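Local structure of chitin binding domain (3UAM) at residues R62-P67 and T126-Y131; K155-T160 and T179-N184; I116-S121 and L194-D199. The protein probably binds chitin or a related polysaccharide and, as a member of the AA10 family of lytic polysaccharide mono-oxygenases, may cleave it oxidatively. One frame throughout, in Å; residues are numbered along the deposited sequence.

Contact 1: residues R62-P67 and T126-Y131; sequences RDPDAP and TRRWTY
The guanidinium of R128 meets the carboxylates of D63 and D65 at its edge, close to its own plane, while the guanidinium of R127 has A66 CB over one face, 3.3 Å above the plane and offset toward the rim. D63 and R128 reach tip to tip in an end-on, two-nitrogen grip: R128 NH1 donates to D63 OD2 at 2.8 Å and R128 NH2 to D63 OD1 at 2.9 Å. The planes of carboxylate and guanidinium are 18° apart, and both oxygens are met on their syn side. D65 crosses R128 at about a right angle, and its OD2 takes a second bond from R128 NH2, 2.7 Å long, through its anti lone pair. Water 1 joins the same D65 OD2 to R128 NE, so that NE, the remaining guanidinium nitrogen, is also engaged, through water. D63 OD1 also accepts from D65 N and A66 N, on its anti side. R127 turns its own charge to D69, and R128 NH1 has a further salt bridge to D199. The D63-D65-R128 salt-bridge network thus ties an Asx turn within the long loop between strand 49-51 and helix 98-101 to strand 126-133 at R128.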
loop_
_atom_site.group_PDB
_atom_site.type_symbol
_atom_site.label_atom_id
_atom_site.label_comp_id
_atom_site.label_asym_id
_atom_site.label_seq_id
_atom_site.Cartn_x
_atom_site.Cartn_y
_atom_site.Cartn_z
ATOM N N ARG A 62 -18.329 -6.279 -1.370
ATOM C CA ARG A 62 -17.791 -7.541 -0.877
ATOM C C ARG A 62 -16.464 -7.835 -1.563
ATOM O O ARG A 62 -16.190 -7.356 -2.659
ATOM C CB ARG A 62 -18.776 -8.703 -1.105
ATOM C CG ARG A 62 -20.159 -8.490 -0.502
ATOM C CD ARG A 62 -20.130 -8.006 0.936
ATOM N NE ARG A 62 -19.512 -8.972 1.866
ATOM C CZ ARG A 62 -20.160 -9.643 2.816
ATOM N NH1 ARG A 62 -21.453 -9.477 2.990
ATOM N NH2 ARG A 62 -19.504 -10.475 3.618
ATOM N N ASP A 63 -15.644 -8.633 -0.906
ATOM C CA ASP A 63 -14.390 -9.066 -1.489
ATOM C C ASP A 63 -14.664 -9.952 -2.728
ATOM O O ASP A 63 -15.451 -10.882 -2.651
ATOM C CB ASP A 63 -13.586 -9.813 -0.443
ATOM C CG ASP A 63 -12.159 -10.057 -0.873
ATOM O OD1 ASP A 63 -11.943 -10.962 -1.704
ATOM O OD2 ASP A 63 -11.258 -9.355 -0.372
ATOM N N PRO A 64 -14.008 -9.663 -3.865
ATOM C CA PRO A 64 -14.218 -10.449 -5.090
ATOM C C PRO A 64 -13.794 -11.933 -4.981
ATOM O O PRO A 64 -14.309 -12.773 -5.715
ATOM C CB PRO A 64 -13.312 -9.738 -6.109
ATOM C CG PRO A 64 -12.221 -9.181 -5.296
ATOM C CD PRO A 64 -12.903 -8.698 -4.030
ATOM N N ASP A 65 -12.867 -12.258 -4.081
ATOM C CA ASP A 65 -12.396 -13.631 -3.944
ATOM C C ASP A 65 -12.983 -14.348 -2.740
ATOM O O ASP A 65 -13.177 -15.567 -2.795
ATOM C CB ASP A 65 -10.880 -13.647 -3.837
ATOM C CG ASP A 65 -10.215 -13.090 -5.063
ATOM O OD1 ASP A 65 -10.388 -13.720 -6.138
ATOM O OD2 ASP A 65 -9.524 -12.043 -4.943
ATOM N N ALA A 66 -13.287 -13.605 -1.673
ATOM C CA ALA A 66 -13.703 -14.190 -0.402
ATOM C C ALA A 66 -15.051 -13.621 0.079
ATOM O O ALA A 66 -15.084 -12.569 0.718
ATOM C CB ALA A 66 -12.605 -13.963 0.635
ATOM N N PRO A 67 -16.166 -14.299 -0.252
ATOM C CA PRO A 67 -17.449 -13.683 0.006
ATOM C C PRO A 67 -17.762 -13.401 1.482
ATOM O O PRO A 67 -18.539 -12.497 1.753
ATOM C CB PRO A 67 -18.470 -14.659 -0.618
ATOM C CG PRO A 67 -17.715 -15.904 -0.949
ATOM C CD PRO A 67 -16.284 -15.506 -1.093
ATOM N N THR A 126 -5.060 -11.575 6.951
ATOM C CA THR A 126 -4.803 -10.925 5.659
ATOM C C THR A 126 -5.475 -11.633 4.480
ATOM O O THR A 126 -5.297 -12.827 4.308
ATOM C CB THR A 126 -3.309 -10.912 5.383
ATOM O OG1 THR A 126 -2.640 -10.227 6.442
ATOM C CG2 THR A 126 -2.997 -10.245 4.027
ATOM N N ARG A 127 -6.212 -10.896 3.654
ATOM C CA ARG A 127 -6.746 -11.472 2.420
ATOM C C ARG A 127 -5.730 -11.427 1.295
ATOM O O ARG A 127 -5.556 -12.399 0.594
ATOM C CB ARG A 127 -8.053 -10.796 1.983
ATOM C CG ARG A 127 -8.691 -11.439 0.760
ATOM C CD ARG A 127 -8.845 -12.951 0.900
ATOM N NE ARG A 127 -9.609 -13.317 2.085
ATOM C CZ ARG A 127 -9.615 -14.523 2.653
ATOM N NH1 ARG A 127 -8.855 -15.496 2.181
ATOM N NH2 ARG A 127 -10.340 -14.741 3.747
ATOM N N ARG A 128 -5.061 -10.294 1.131
ATOM C CA ARG A 128 -4.093 -10.125 0.050
ATOM C C ARG A 128 -3.127 -8.951 0.287
ATOM O O ARG A 128 -3.341 -8.105 1.160
ATOM C CB ARG A 128 -4.817 -9.947 -1.290
ATOM C CG ARG A 128 -5.569 -8.629 -1.418
ATOM C CD ARG A 128 -6.254 -8.396 -2.771
ATOM N NE ARG A 128 -7.279 -9.400 -3.076
ATOM C CZ ARG A 128 -8.452 -9.493 -2.450
ATOM N NH1 ARG A 128 -8.761 -8.666 -1.453
ATOM N NH2 ARG A 128 -9.318 -10.432 -2.808
ATOM N N TRP A 129 -2.053 -8.949 -0.504
ATOM C CA TRP A 129 -1.208 -7.805 -0.717
ATOM C C TRP A 129 -1.228 -7.561 -2.197
ATOM O O TRP A 129 -1.177 -8.503 -2.985
ATOM C CB TRP A 129 0.227 -8.106 -0.339
ATOM C CG TRP A 129 0.483 -8.397 1.099
ATOM C CD1 TRP A 129 0.991 -7.539 2.070
ATOM C CD2 TRP A 129 0.299 -9.671 1.775
ATOM N NE1 TRP A 129 1.138 -8.192 3.272
ATOM C CE2 TRP A 129 0.740 -9.470 3.163
ATOM C CE3 TRP A 129 -0.138 -10.926 1.380
ATOM C CZ2 TRP A 129 0.710 -10.492 4.096
ATOM C CZ3 TRP A 129 -0.167 -11.951 2.332
ATOM C CH2 TRP A 129 0.249 -11.725 3.668
ATOM N N THR A 130 -1.301 -6.297 -2.581
ATOM C CA THR A 130 -1.398 -5.901 -3.970
ATOM C C THR A 130 -0.367 -4.798 -4.217
ATOM O O THR A 130 -0.117 -3.970 -3.317
ATOM C CB THR A 130 -2.789 -5.338 -4.299
ATOM O OG1 THR A 130 -3.786 -6.362 -4.134
ATOM C CG2 THR A 130 -2.814 -4.922 -5.747
ATOM N N TYR A 131 0.244 -4.821 -5.399
ATOM C CA TYR A 131 1.218 -3.824 -5.797
ATOM C C TYR A 131 0.762 -3.171 -7.099
ATOM O O TYR A 131 0.575 -3.833 -8.089
ATOM C CB TYR A 131 2.599 -4.442 -5.931
ATOM C CG TYR A 131 3.058 -5.060 -4.629
ATOM C CD1 TYR A 131 3.729 -4.290 -3.689
ATOM C CD2 TYR A 131 2.791 -6.390 -4.323
ATOM C CE1 TYR A 131 4.142 -4.825 -2.489
ATOM C CE2 TYR A 131 3.215 -6.934 -3.123
ATOM C CZ TYR A 131 3.886 -6.135 -2.201
ATOM O OH TYR A 131 4.312 -6.611 -0.976
HETATM O O HOH W 1 -7.052 -10.898 -5.565
#

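Contact 2: residues K155-T160 and T179-N184; sequences KVYLNT and TIHEFN
Y157 lies flat against H181 in a face-to-face aromatic stack that bridges two sheets: strand 155-158 belongs to the mixed sheet and strand 179-184 to the three-stranded antiparallel one. The segment axes approach to 9.1 Å with their directions 146° apart, and no clear direct hydrogen bond joins the two strands, so this is side-chain packing between layers. The stack is tight: the centroids of the Y157 and H181 rings are 3.6 Å apart and the planes are inclined by only 8°. H181 CD2 sits over the centre of the tyrosine ring, and Y157 CD1 in turn over the centre of the imidazole; the two side chains run antiparallel alongside one another. Farther along, F183 presents its CD2 edge near the plane of the Y157 ring, with Y157 OH 3.8 Å from F183 CD2. One face of the F183 ring receives K155 CB, which lies 4.0 Å from F183 CD2. With CG anti to the backbone N (chi1 -175°), K155 sets CG as well as CB against F183 CD2. Y131, on strand 126-133 beside 155-158, hydrogen-bonds to H181 ND1, and W129 meets the imidazole edge-to-face. At the tyrosine end, water 2 lies 2.7 Å from Y157 OH and accepts from E182 N at 2.9 Å. The chemistry is therefore mixed: aromatic faces make the join and water links the phenol to the opposite backbone; if H181 were protonated, the phenol face could stabilise it, though the ND1 bond to Y131 OH also bears on its ionisation.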
loop_
_atom_site.group_PDB
_atom_site.type_symbol
_atom_site.label_atom_id
_atom_site.label_comp_id
_atom_site.label_asym_id
_atom_site.label_seq_id
_atom_site.Cartn_x
_atom_site.Cartn_y
_atom_site.Cartn_z
ATOM N N LYS A 155 1.449 -6.822 -9.256
ATOM C CA LYS A 155 1.505 -8.129 -8.610
ATOM C C LYS A 155 0.470 -8.244 -7.486
ATOM O O LYS A 155 0.180 -7.272 -6.787
ATOM C CB LYS A 155 2.911 -8.382 -8.069
ATOM C CG LYS A 155 3.106 -9.772 -7.480
ATOM C CD LYS A 155 3.629 -10.728 -8.511
ATOM C CE LYS A 155 3.843 -12.092 -7.904
ATOM N NZ LYS A 155 4.220 -12.951 -9.047
ATOM N N VAL A 156 -0.106 -9.434 -7.346
ATOM C CA VAL A 156 -1.064 -9.697 -6.283
ATOM C C VAL A 156 -0.598 -10.969 -5.576
ATOM O O VAL A 156 -0.206 -11.928 -6.245
ATOM C CB VAL A 156 -2.489 -9.914 -6.841
ATOM C CG1 VAL A 156 -3.474 -10.174 -5.713
ATOM C CG2 VAL A 156 -2.959 -8.719 -7.688
ATOM N N TYR A 157 -0.655 -10.979 -4.243
ATOM C CA TYR A 157 -0.495 -12.207 -3.462
ATOM C C TYR A 157 -1.780 -12.440 -2.680
ATOM O O TYR A 157 -2.091 -11.693 -1.739
ATOM C CB TYR A 157 0.686 -12.077 -2.498
ATOM C CG TYR A 157 2.021 -11.913 -3.181
ATOM C CD1 TYR A 157 2.474 -10.655 -3.547
ATOM C CD2 TYR A 157 2.843 -13.028 -3.442
ATOM C CE1 TYR A 157 3.699 -10.482 -4.164
ATOM C CE2 TYR A 157 4.068 -12.872 -4.087
ATOM C CZ TYR A 157 4.489 -11.584 -4.431
ATOM O OH TYR A 157 5.694 -11.384 -5.037
ATOM N N LEU A 158 -2.533 -13.457 -3.080
ATOM C CA LEU A 158 -3.839 -13.728 -2.503
ATOM C C LEU A 158 -3.802 -14.903 -1.539
ATOM O O LEU A 158 -3.385 -15.994 -1.929
ATOM C CB LEU A 158 -4.819 -14.054 -3.620
ATOM C CG LEU A 158 -6.249 -14.477 -3.235
ATOM C CD1 LEU A 158 -6.988 -13.377 -2.477
ATOM C CD2 LEU A 158 -7.018 -14.928 -4.476
ATOM N N ASN A 159 -4.265 -14.692 -0.305
ATOM C CA ASN A 159 -4.487 -15.801 0.642
ATOM C C ASN A 159 -5.832 -16.416 0.311
ATOM O O ASN A 159 -6.791 -15.704 0.111
ATOM C CB ASN A 159 -4.463 -15.321 2.106
ATOM C CG ASN A 159 -3.060 -15.056 2.611
ATOM O OD1 ASN A 159 -2.095 -15.607 2.084
ATOM N ND2 ASN A 159 -2.938 -14.213 3.649
ATOM N N THR A 160 -5.909 -17.736 0.250
ATOM C CA THR A 160 -7.133 -18.406 -0.173
ATOM C C THR A 160 -7.977 -18.961 0.970
ATOM O O THR A 160 -9.111 -19.378 0.745
ATOM C CB THR A 160 -6.816 -19.576 -1.117
ATOM O OG1 THR A 160 -6.014 -20.544 -0.414
ATOM C CG2 THR A 160 -6.059 -19.067 -2.401
ATOM N N THR A 179 6.669 -10.048 5.988
ATOM C CA THR A 179 6.245 -10.590 4.706
ATOM C C THR A 179 7.226 -10.122 3.623
ATOM O O THR A 179 7.423 -8.920 3.426
ATOM C CB THR A 179 4.841 -10.117 4.329
ATOM O OG1 THR A 179 3.935 -10.398 5.410
ATOM C CG2 THR A 179 4.370 -10.807 3.007
ATOM N N ILE A 180 7.824 -11.076 2.924
ATOM C CA ILE A 180 8.793 -10.800 1.883
ATOM C C ILE A 180 8.259 -11.220 0.507
ATOM O O ILE A 180 8.005 -12.402 0.257
ATOM C CB ILE A 180 10.094 -11.529 2.183
ATOM C CG1 ILE A 180 10.577 -11.108 3.575
ATOM C CG2 ILE A 180 11.155 -11.208 1.139
ATOM C CD1 ILE A 180 11.176 -12.251 4.334
ATOM N N HIS A 181 8.093 -10.240 -0.373
ATOM C CA HIS A 181 7.605 -10.465 -1.732
ATOM C C HIS A 181 8.673 -10.084 -2.696
ATOM O O HIS A 181 9.458 -9.185 -2.406
ATOM C CB HIS A 181 6.362 -9.635 -1.980
ATOM C CG HIS A 181 5.159 -10.100 -1.178
ATOM N ND1 HIS A 181 4.276 -9.247 -0.628
ATOM C CD2 HIS A 181 4.715 -11.385 -0.859
ATOM C CE1 HIS A 181 3.305 -9.950 -0.006
ATOM N NE2 HIS A 181 3.582 -11.255 -0.133
ATOM N N GLU A 182 8.712 -10.743 -3.845
ATOM C CA GLU A 182 9.698 -10.417 -4.882
ATOM C C GLU A 182 9.056 -10.480 -6.252
ATOM O O GLU A 182 8.359 -11.439 -6.576
ATOM C CB GLU A 182 10.909 -11.372 -4.837
ATOM C CG GLU A 182 12.029 -11.003 -5.824
ATOM C CD GLU A 182 13.369 -11.648 -5.481
ATOM O OE1 GLU A 182 13.370 -12.860 -5.186
ATOM O OE2 GLU A 182 14.423 -10.939 -5.479
ATOM N N PHE A 183 9.310 -9.465 -7.063
ATOM C CA PHE A 183 8.839 -9.452 -8.442
ATOM C C PHE A 183 9.724 -8.555 -9.303
ATOM O O PHE A 183 10.582 -7.844 -8.788
ATOM C CB PHE A 183 7.380 -8.986 -8.500
ATOM C CG PHE A 183 7.078 -7.781 -7.653
ATOM C CD1 PHE A 183 7.322 -6.511 -8.122
ATOM C CD2 PHE A 183 6.484 -7.925 -6.398
ATOM C CE1 PHE A 183 7.011 -5.401 -7.350
ATOM C CE2 PHE A 183 6.183 -6.817 -5.612
ATOM C CZ PHE A 183 6.447 -5.553 -6.091
ATOM N N ASN A 184 9.493 -8.576 -10.606
ATOM C CA ASN A 184 10.260 -7.750 -11.509
ATOM C C ASN A 184 9.518 -6.479 -11.788
ATOM O O ASN A 184 8.323 -6.513 -12.102
ATOM C CB ASN A 184 10.516 -8.474 -12.819
ATOM C CG ASN A 184 11.402 -9.671 -12.632
ATOM O OD1 ASN A 184 10.911 -10.780 -12.465
ATOM N ND2 ASN A 184 12.717 -9.451 -12.599
HETATM O O HOH W 2 7.340 -13.286 -4.168
#

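Contact 3: residues I116-S121 and L194-D199; sequences ISWSYS and LLAVWD
W198 projects from segment 194-199 toward 116-121, and W118 and Y120 receive it from two directions. Its CB sits over the face of W118, 4.0 Å from the centroid of the six-membered ring, a CH-pi contact. The indole of W198 then turns an edge toward that same face, with planes at 52°. W198 CG is anti to the backbone N, and the six-membered part of the indole lies against Y120. There Y120 sets its CD1-CE1 edge against the face of W198: Y120 CE1 stands 3.5 Å above the plane, offset toward the rim, and the ring planes are 55° apart. The three rings form an aromatic cluster between the two sheets of a beta sandwich, the immunoglobulin-like core expected of this mono-oxygenase family; the segment axes come no closer than 10.2 Å and cross at -41°, with no hydrogen bond between the strands. Where the opposing strand carries only the small A196, W118 fills the hollow: the CZ2 corner of its indole comes against the methyl obliquely, W118 CZ2 to A196 CB being 3.7 Å. At the other end the bumps are smaller and meet tip to tip, I116 CD1 touching L194 CD2 at 4.1 Å. The ring heteroatoms are satisfied outside the pair, W118 NE1 by Y131 and W198 NE1 by T126, while Y120 OH bonds to T179. W129 stacks on W198 and F207 adds another ring beside it.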
loop_
_atom_site.group_PDB
_atom_site.type_symbol
_atom_site.label_atom_id
_atom_site.label_comp_id
_atom_site.label_asym_id
_atom_site.label_seq_id
_atom_site.Cartn_x
_atom_site.Cartn_y
_atom_site.Cartn_z
ATOM N N ILE A 116 10.298 -6.754 -1.674
ATOM C CA ILE A 116 9.534 -5.905 -0.764
ATOM C C ILE A 116 9.424 -6.597 0.586
ATOM O O ILE A 116 9.093 -7.808 0.637
ATOM C CB ILE A 116 8.089 -5.700 -1.251
ATOM C CG1 ILE A 116 8.045 -5.241 -2.715
ATOM C CG2 ILE A 116 7.335 -4.732 -0.327
ATOM C CD1 ILE A 116 8.710 -3.921 -2.986
ATOM N N SER A 117 9.716 -5.867 1.668
ATOM C CA SER A 117 9.513 -6.391 3.005
ATOM C C SER A 117 8.501 -5.547 3.776
ATOM O O SER A 117 8.692 -4.348 3.962
ATOM C CB SER A 117 10.822 -6.437 3.797
ATOM O OG SER A 117 11.742 -7.383 3.269
ATOM N N TRP A 118 7.457 -6.204 4.251
ATOM C CA TRP A 118 6.525 -5.654 5.262
ATOM C C TRP A 118 6.903 -6.063 6.654
ATOM O O TRP A 118 7.300 -7.205 6.876
ATOM C CB TRP A 118 5.131 -6.176 5.037
ATOM C CG TRP A 118 4.452 -5.644 3.816
ATOM C CD1 TRP A 118 4.569 -6.100 2.502
ATOM C CD2 TRP A 118 3.477 -4.561 3.760
ATOM N NE1 TRP A 118 3.762 -5.376 1.676
ATOM C CE2 TRP A 118 3.095 -4.428 2.370
ATOM C CE3 TRP A 118 2.913 -3.704 4.703
ATOM C CZ2 TRP A 118 2.175 -3.477 1.955
ATOM C CZ3 TRP A 118 1.990 -2.760 4.271
ATOM C CH2 TRP A 118 1.637 -2.649 2.929
ATOM N N SER A 119 6.777 -5.138 7.611
ATOM C CA SER A 119 6.858 -5.470 9.030
ATOM C C SER A 119 5.584 -4.983 9.702
ATOM O O SER A 119 4.850 -4.169 9.138
ATOM C CB SER A 119 8.074 -4.849 9.688
ATOM O OG SER A 119 8.318 -5.456 10.948
ATOM N N TYR A 120 5.351 -5.483 10.908
ATOM C CA TYR A 120 4.070 -5.371 11.569
ATOM C C TYR A 120 4.247 -5.272 13.072
ATOM O O TYR A 120 5.307 -5.571 13.624
ATOM C CB TYR A 120 3.188 -6.616 11.294
ATOM C CG TYR A 120 3.039 -7.032 9.852
ATOM C CD1 TYR A 120 2.134 -6.390 9.001
ATOM C CD2 TYR A 120 3.794 -8.077 9.330
ATOM C CE1 TYR A 120 1.991 -6.776 7.689
ATOM C CE2 TYR A 120 3.659 -8.473 8.013
ATOM C CZ TYR A 120 2.753 -7.822 7.194
ATOM O OH TYR A 120 2.607 -8.227 5.894
ATOM N N SER A 121 3.178 -4.848 13.714
ATOM C CA SER A 121 2.942 -5.181 15.100
ATOM C C SER A 121 1.493 -5.710 15.194
ATOM O O SER A 121 0.568 -5.090 14.630
ATOM C CB SER A 121 3.166 -3.957 15.974
ATOM O OG SER A 121 3.016 -4.317 17.317
ATOM N N LEU A 194 5.181 3.101 -6.788
ATOM C CA LEU A 194 4.723 1.756 -6.501
ATOM C C LEU A 194 3.894 1.827 -5.240
ATOM O O LEU A 194 4.416 2.162 -4.158
ATOM C CB LEU A 194 5.916 0.828 -6.294
ATOM C CG LEU A 194 5.631 -0.668 -6.035
ATOM C CD1 LEU A 194 5.028 -1.334 -7.241
ATOM C CD2 LEU A 194 6.917 -1.386 -5.629
ATOM N N LEU A 195 2.600 1.570 -5.367
ATOM C CA LEU A 195 1.704 1.590 -4.235
ATOM C C LEU A 195 1.534 0.164 -3.734
ATOM O O LEU A 195 1.022 -0.707 -4.448
ATOM C CB LEU A 195 0.351 2.174 -4.630
ATOM C CG LEU A 195 -0.760 2.078 -3.577
ATOM C CD1 LEU A 195 -0.354 2.891 -2.353
ATOM C CD2 LEU A 195 -2.083 2.540 -4.181
ATOM N N ALA A 196 1.976 -0.070 -2.508
ATOM C CA ALA A 196 1.857 -1.387 -1.885
ATOM C C ALA A 196 0.695 -1.321 -0.902
ATOM O O ALA A 196 0.669 -0.401 -0.047
ATOM C CB ALA A 196 3.164 -1.743 -1.175
ATOM N N VAL A 197 -0.243 -2.277 -1.007
ATOM C CA VAL A 197 -1.477 -2.270 -0.218
ATOM C C VAL A 197 -1.725 -3.623 0.452
ATOM O O VAL A 197 -1.737 -4.660 -0.217
ATOM C CB VAL A 197 -2.708 -1.918 -1.080
ATOM C CG1 VAL A 197 -3.965 -1.744 -0.212
ATOM C CG2 VAL A 197 -2.441 -0.660 -1.910
ATOM N N TRP A 198 -1.978 -3.589 1.755
ATOM C CA TRP A 198 -2.211 -4.768 2.584
ATOM C C TRP A 198 -3.656 -4.824 3.033
ATOM O O TRP A 198 -4.048 -4.018 3.854
ATOM C CB TRP A 198 -1.278 -4.676 3.777
ATOM C CG TRP A 198 -1.469 -5.725 4.850
ATOM C CD1 TRP A 198 -1.725 -7.071 4.688
ATOM C CD2 TRP A 198 -1.376 -5.527 6.284
ATOM N NE1 TRP A 198 -1.813 -7.700 5.892
ATOM C CE2 TRP A 198 -1.593 -6.835 6.892
ATOM C CE3 TRP A 198 -1.079 -4.452 7.101
ATOM C CZ2 TRP A 198 -1.594 -7.016 8.246
ATOM C CZ3 TRP A 198 -1.071 -4.651 8.474
ATOM C CH2 TRP A 198 -1.320 -5.917 9.030
ATOM N N ASP A 199 -4.438 -5.779 2.503
ATOM C CA ASP A 199 -5.899 -5.897 2.744
ATOM C C ASP A 199 -6.193 -6.820 3.932
ATOM O O ASP A 199 -5.760 -7.995 3.960
ATOM C CB ASP A 199 -6.639 -6.535 1.564
ATOM C CG ASP A 199 -6.839 -5.617 0.375
ATOM O OD1 ASP A 199 -6.292 -4.487 0.324
ATOM O OD2 ASP A 199 -7.575 -6.071 -0.534
#

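How the contacts relate
Contact 3 is buried, about 6 Å from its centre to that of the chain, and is apolar and aromatic. Contacts 1 and 2 have their centres farther out, at about 13 and 12 Å: contact 1 brings in salt bridges and a water, contact 2, partly buried, a ring stack and a water. Contacts 2 and 3 both span the two sheets, whereas contact 1 fastens a loop to one of them. Strand 126-133 is the shared neighbour, lying in the mixed sheet between 155-158 and 190-200, with R127 O 2.8 Å from N159 N and T130 O 2.9 Å from V197 N. Strands 113-121 and 179-184 pair directly. Contact 1, although largely buried, relies on salt bridges rather than ring packing.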